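Local coordinates for Ycf54-like protein (Synechocystis sp. PCC 6803, PDB 5M2P) that is probably an accessory component of the magnesium protoporphyrin IX monomethylester cyclase and contributes to protochlorophyllide formation, at residues L11-Q14 against K15-L18; A96-D99 against A100-D103. One frame throughout, in Å; residues are numbered along the deposited sequence.

Contact 1 (L11-Q14 against K15-L18); sequences LASQ and KFLL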
ATOM      1  N   LEU A  11      -4.574  -1.109  -3.130  1.00  6.08           N
ATOM      2  CA  LEU A  11      -5.350  -1.838  -2.133  1.00  6.83           C
ATOM      3  C   LEU A  11      -5.924  -3.103  -2.737  1.00  7.00           C
ATOM      4  O   LEU A  11      -6.553  -3.054  -3.782  1.00  7.73           O
ATOM      5  CB  LEU A  11      -6.485  -0.950  -1.661  1.00  8.81           C
ATOM      6  CG  LEU A  11      -7.297  -1.510  -0.494  1.00 10.05           C
ATOM      7  CD1 LEU A  11      -6.563  -1.345   0.809  1.00  9.53           C
ATOM      8  CD2 LEU A  11      -8.613  -0.781  -0.420  1.00 12.82           C
ATOM      9  N   ALA A  12      -5.690  -4.219  -2.072  1.00  8.07           N
ATOM     10  CA  ALA A  12      -6.147  -5.522  -2.483  1.00  8.89           C
ATOM     11  C   ALA A  12      -6.983  -6.141  -1.354  1.00  8.99           C
ATOM     12  O   ALA A  12      -6.915  -5.710  -0.206  1.00  9.43           O
ATOM     13  CB  ALA A  12      -4.944  -6.431  -2.701  1.00 11.78           C
ATOM     14  N   SER A  13      -7.700  -7.213  -1.679  1.00  9.30           N
ATOM     15  CA  SER A  13      -8.249  -8.074  -0.641  1.00  9.98           C
ATOM     16  C   SER A  13      -7.111  -8.922  -0.077  1.00  9.82           C
ATOM     17  O   SER A  13      -6.146  -9.239  -0.750  1.00 10.53           O
ATOM     18  CB  SER A  13      -9.360  -8.968  -1.191  1.00 10.15           C
ATOM     19  OG  SER A  13      -8.819  -9.945  -2.077  1.00 10.59           O
ATOM     20  N   GLN A  14      -7.243  -9.326   1.190  1.00 11.51           N
ATOM     21  CA  GLN A  14      -6.299 -10.275   1.768  1.00 11.85           C
ATOM     22  C   GLN A  14      -6.307 -11.600   1.002  1.00  9.81           C
ATOM     23  O   GLN A  14      -5.272 -12.169   0.752  1.00 11.38           O
ATOM     24  CB  GLN A  14      -6.585 -10.441   3.262  1.00 14.21           C
ATOM     25  CG  GLN A  14      -6.263  -9.124   3.997  1.00 15.44           C
ATOM     26  CD  GLN A  14      -6.597  -9.173   5.465  1.00 18.89           C
ATOM     27  OE1 GLN A  14      -6.633 -10.254   6.069  1.00 19.67           O
ATOM     28  NE2 GLN A  14      -6.850  -8.015   6.033  1.00 15.58           N
ATOM     29  N   LYS A  15      -7.506 -12.047   0.616  1.00 12.52           N
ATOM     30  CA  LYS A  15      -7.681 -13.255  -0.170  1.00 13.91           C
ATOM     31  C   LYS A  15      -6.877 -13.233  -1.487  1.00 11.16           C
ATOM     32  O   LYS A  15      -6.150 -14.163  -1.836  1.00 13.33           O
ATOM     33  CB  LYS A  15      -9.187 -13.416  -0.446  1.00 17.66           C
ATOM     34  CG  LYS A  15      -9.629 -14.644  -1.217  1.00 21.46           C
ATOM     35  CD  LYS A  15     -11.141 -14.610  -1.462  1.00 23.20           C
ATOM     36  CE  LYS A  15     -11.653 -15.890  -2.130  1.00 30.67           C
ATOM     37  NZ  LYS A  15     -13.122 -16.067  -1.971  1.00 46.30           N
ATOM     38  N   PHE A  16      -6.981 -12.122  -2.211  1.00 10.83           N
ATOM     39  CA  PHE A  16      -6.282 -11.976  -3.476  1.00 10.97           C
ATOM     40  C   PHE A  16      -4.793 -11.963  -3.301  1.00 11.18           C
ATOM     41  O   PHE A  16      -4.048 -12.656  -4.016  1.00 12.46           O
ATOM     42  CB  PHE A  16      -6.756 -10.710  -4.196  1.00 10.45           C
ATOM     43  CG  PHE A  16      -5.930 -10.352  -5.409  1.00 10.17           C
ATOM     44  CD1 PHE A  16      -6.111 -11.006  -6.587  1.00 11.52           C
ATOM     45  CD2 PHE A  16      -4.984  -9.366  -5.361  1.00  9.86           C
ATOM     46  CE1 PHE A  16      -5.370 -10.686  -7.692  1.00 11.21           C
ATOM     47  CE2 PHE A  16      -4.247  -9.029  -6.484  1.00 10.53           C
ATOM     48  CZ  PHE A  16      -4.416  -9.728  -7.623  1.00 10.07           C
ATOM     49  N   LEU A  17      -4.317 -11.145  -2.361  1.00 11.97           N
ATOM     50  CA  LEU A  17      -2.890 -11.027  -2.231  1.00 15.03           C
ATOM     51  C   LEU A  17      -2.238 -12.375  -1.804  1.00 15.18           C
ATOM     52  O   LEU A  17      -1.105 -12.677  -2.158  1.00 17.77           O
ATOM     53  CB  LEU A  17      -2.570  -9.885  -1.292  1.00 18.09           C
ATOM     54  CG  LEU A  17      -1.226  -9.271  -1.523  1.00 18.88           C
ATOM     55  CD1 LEU A  17      -1.133  -8.682  -2.913  1.00 15.65           C
ATOM     56  CD2 LEU A  17      -1.008  -8.230  -0.462  1.00 17.70           C
ATOM     57  N   LEU A  18      -2.996 -13.217  -1.094  1.00 17.08           N
ATOM     58  CA  LEU A  18      -2.521 -14.565  -0.752  1.00 16.80           C
ATOM     59  C   LEU A  18      -2.367 -15.516  -1.954  1.00 17.47           C
ATOM     60  O   LEU A  18      -1.650 -16.497  -1.891  1.00 21.06           O
ATOM     61  CB  LEU A  18      -3.449 -15.192   0.293  1.00 18.59           C
ATOM     62  CG  LEU A  18      -3.268 -14.635   1.696  1.00 21.57           C
ATOM     63  CD1 LEU A  18      -4.530 -14.864   2.514  1.00 24.99           C
ATOM     64  CD2 LEU A  18      -2.045 -15.277   2.341  1.00 21.17           C
TER
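A12 meets F16 where strand 5-13 runs directly into the short helix 14-18, a junction closed by a serine N-cap. The methyl CB of A12 comes to the edge of the F16 ring, near its plane, 4.0 Å from CD2. A side chain this small admits the phenyl and also leaves CB of L17 within 4.4 Å of A12 CB.

S13 is the cap. With chi1 at 69°, S13 OG is flanked by its own main-chain N and C and meets the first helical turn, where it accepts a hydrogen bond from F16 N at 2.9 Å. A short hydroxyl suits this task, because an amide in the first turn has no preceding helical carbonyl to serve it. S13 OG lies 3.1 Å from F16 CB. Meanwhile S13 O starts the helical pattern, taking L17 N at 3.1 Å in a nearly straight bond (169° at the hydrogen).

Q14 sends its extended chain to strand 68-73, where NE2 donates to N68 O. What Q14 offers the turn is its carbonyl: O accepts L18 N at 3.1 Å, while CG and CD1 of L18 both close on that oxygen at 3.3 Å.

Contact 2 (A96-D99 against A100-D103); sequences APSD and AIPD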
ATOM      1  N   ALA A  96       0.195  12.751   4.016  1.00 10.87           N
ATOM      2  CA  ALA A  96       0.269  12.424   5.443  1.00 11.45           C
ATOM      3  C   ALA A  96       1.615  12.850   5.985  1.00 11.85           C
ATOM      4  O   ALA A  96       2.576  12.957   5.215  1.00 14.14           O
ATOM      5  CB  ALA A  96       0.076  10.940   5.668  1.00 11.72           C
ATOM      6  N   PRO A  97       1.717  13.069   7.306  1.00 12.63           N
ATOM      7  CA  PRO A  97       0.640  12.983   8.273  1.00 11.32           C
ATOM      8  C   PRO A  97      -0.352  14.125   8.180  1.00 12.38           C
ATOM      9  O   PRO A  97       0.012  15.245   7.864  1.00 16.31           O
ATOM     10  CB  PRO A  97       1.371  13.085   9.610  1.00 15.89           C
ATOM     11  CG  PRO A  97       2.533  13.955   9.312  1.00 20.86           C
ATOM     12  CD  PRO A  97       2.978  13.471   7.954  1.00 16.85           C
ATOM     13  N   SER A  98      -1.594  13.813   8.492  1.00 11.54           N
ATOM     14  CA  SER A  98      -2.679  14.774   8.576  1.00 11.91           C
ATOM     15  C   SER A  98      -3.573  14.386   9.779  1.00 10.83           C
ATOM     16  O   SER A  98      -3.383  13.325  10.397  1.00 11.59           O
ATOM     17  CB  SER A  98      -3.490  14.733   7.282  1.00 12.61           C
ATOM     18  OG  SER A  98      -4.162  13.476   7.193  1.00 12.70           O
ATOM     19  N   ASP A  99      -4.584  15.197  10.068  1.00 12.16           N
ATOM     20  CA  ASP A  99      -5.533  14.838  11.118  1.00 13.14           C
ATOM     21  C   ASP A  99      -6.184  13.502  10.827  1.00 12.02           C
ATOM     22  O   ASP A  99      -6.322  12.668  11.719  1.00 12.54           O
ATOM     23  CB  ASP A  99      -6.654  15.877  11.277  1.00 15.40           C
ATOM     24  CG  ASP A  99      -6.240  17.054  12.063  1.00 18.77           C
ATOM     25  OD1 ASP A  99      -5.023  17.290  12.235  1.00 16.54           O
ATOM     26  OD2 ASP A  99      -7.164  17.742  12.556  1.00 22.39           O
ATOM     27  N   ALA A 100      -6.588  13.313   9.565  1.00 13.34           N
ATOM     28  CA  ALA A 100      -7.303  12.127   9.162  1.00 13.31           C
ATOM     29  C   ALA A 100      -6.384  10.923   9.033  1.00 11.45           C
ATOM     30  O   ALA A 100      -6.839   9.786   9.192  1.00 13.43           O
ATOM     31  CB  ALA A 100      -8.035  12.358   7.853  1.00 15.11           C
ATOM     32  N   ILE A 101      -5.115  11.149   8.697  1.00 10.53           N
ATOM     33  CA  ILE A 101      -4.116  10.078   8.503  1.00  9.75           C
ATOM     34  C   ILE A 101      -2.848  10.437   9.290  1.00  9.51           C
ATOM     35  O   ILE A 101      -1.844  10.865   8.727  1.00  9.94           O
ATOM     36  CB  ILE A 101      -3.786   9.852   7.009  1.00  9.95           C
ATOM     37  CG1 ILE A 101      -5.080   9.741   6.191  1.00 10.35           C
ATOM     38  CG2 ILE A 101      -2.901   8.629   6.877  1.00  9.83           C
ATOM     39  CD1 ILE A 101      -4.885   9.652   4.706  1.00  9.70           C
ATOM     40  N   PRO A 102      -2.907  10.300  10.604  1.00 10.03           N
ATOM     41  CA  PRO A 102      -1.762  10.661  11.408  1.00 11.37           C
ATOM     42  C   PRO A 102      -0.596   9.696  11.219  1.00 11.37           C
ATOM     43  O   PRO A 102       0.541  10.090  11.421  1.00 13.80           O
ATOM     44  CB  PRO A 102      -2.304  10.638  12.845  1.00 13.43           C
ATOM     45  CG  PRO A 102      -3.485   9.715  12.778  1.00 12.93           C
ATOM     46  CD  PRO A 102      -4.083   9.946  11.426  1.00 11.98           C
ATOM     47  N   ASP A 103      -0.889   8.452  10.831  1.00 10.77           N
ATOM     48  CA  ASP A 103       0.130   7.440  10.606  1.00 10.88           C
ATOM     49  C   ASP A 103      -0.238   6.686   9.341  1.00 10.66           C
ATOM     50  O   ASP A 103      -1.165   5.866   9.339  1.00 10.78           O
ATOM     51  CB  ASP A 103       0.192   6.465  11.777  1.00 11.43           C
ATOM     52  CG  ASP A 103       1.264   5.411  11.599  1.00 12.78           C
ATOM     53  OD1 ASP A 103       1.881   5.326  10.506  1.00 13.32           O
ATOM     54  OD2 ASP A 103       1.478   4.653  12.568  1.00 16.86           O
TER
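The hydroxymethyl group of S98 overlaps the backbone N and the CB of I101, across a type I beta turn that spans S98 to I101 just after strand 90-96. With chi1 at 67° the hydroxyl folds back over its own main chain, and from there S98 OG reaches across the turn to accept I101 N at 2.9 Å. S98 OG also lies 3.6 Å from I101 CB. The turn's own bond, from I101 N to S98 O, is weak and longer at 3.3 Å, so the side-chain oxygen OG makes the shorter, firmer bond. An alanine here would probably leave I101 N with only the weak bond to S98 O within the turn, although the backbone bond from S98 N to I101 O would remain.

The two residues are thus also joined in the reverse direction. S98 N donates to I101 O at 3.0 Å, straight at the hydrogen (165°) but with the nitrogen 63° above the carbonyl plane. I101 O also receives a CA-H...O contact from P97 CA at 3.3 Å; P97 follows a cis peptide bond, which bends the chain as it leaves the strand. A96 CB packs 4.0 Å from I101 CG2. I101 is the buried apolar member of the turn and rests on F51 and A54, while A100, small enough for a corner near another loop, touches A54 and P55.

P102 suits the position after the turn because its ring nitrogen carries no hydrogen: although it stands near S98 O, it cannot donate the N-H that a further helical turn would need. Its ring instead leans on the preceding corner, with P102 CD 3.5 Å from D99 O.

How the contacts relate
From the N terminus, the chain follows strand 5-13 to its end, where contact 1 turns it into helix 14-18. Contact 2 comes only after the rest of the sheet has been built, in the loop following strand 90-96. The two stand in series, neither enclosing nor crossing the other, and each closes only a tight local turn. Their centres are about 24 Å apart, on opposite sides of the chain's centre, and they do not touch. The antiparallel pair 5-13 and 90-96 connects them: L11, in contact 1, bonds through its backbone to L90, and A96, in contact 2, to A5, which places the contacts at opposite ends of that pair.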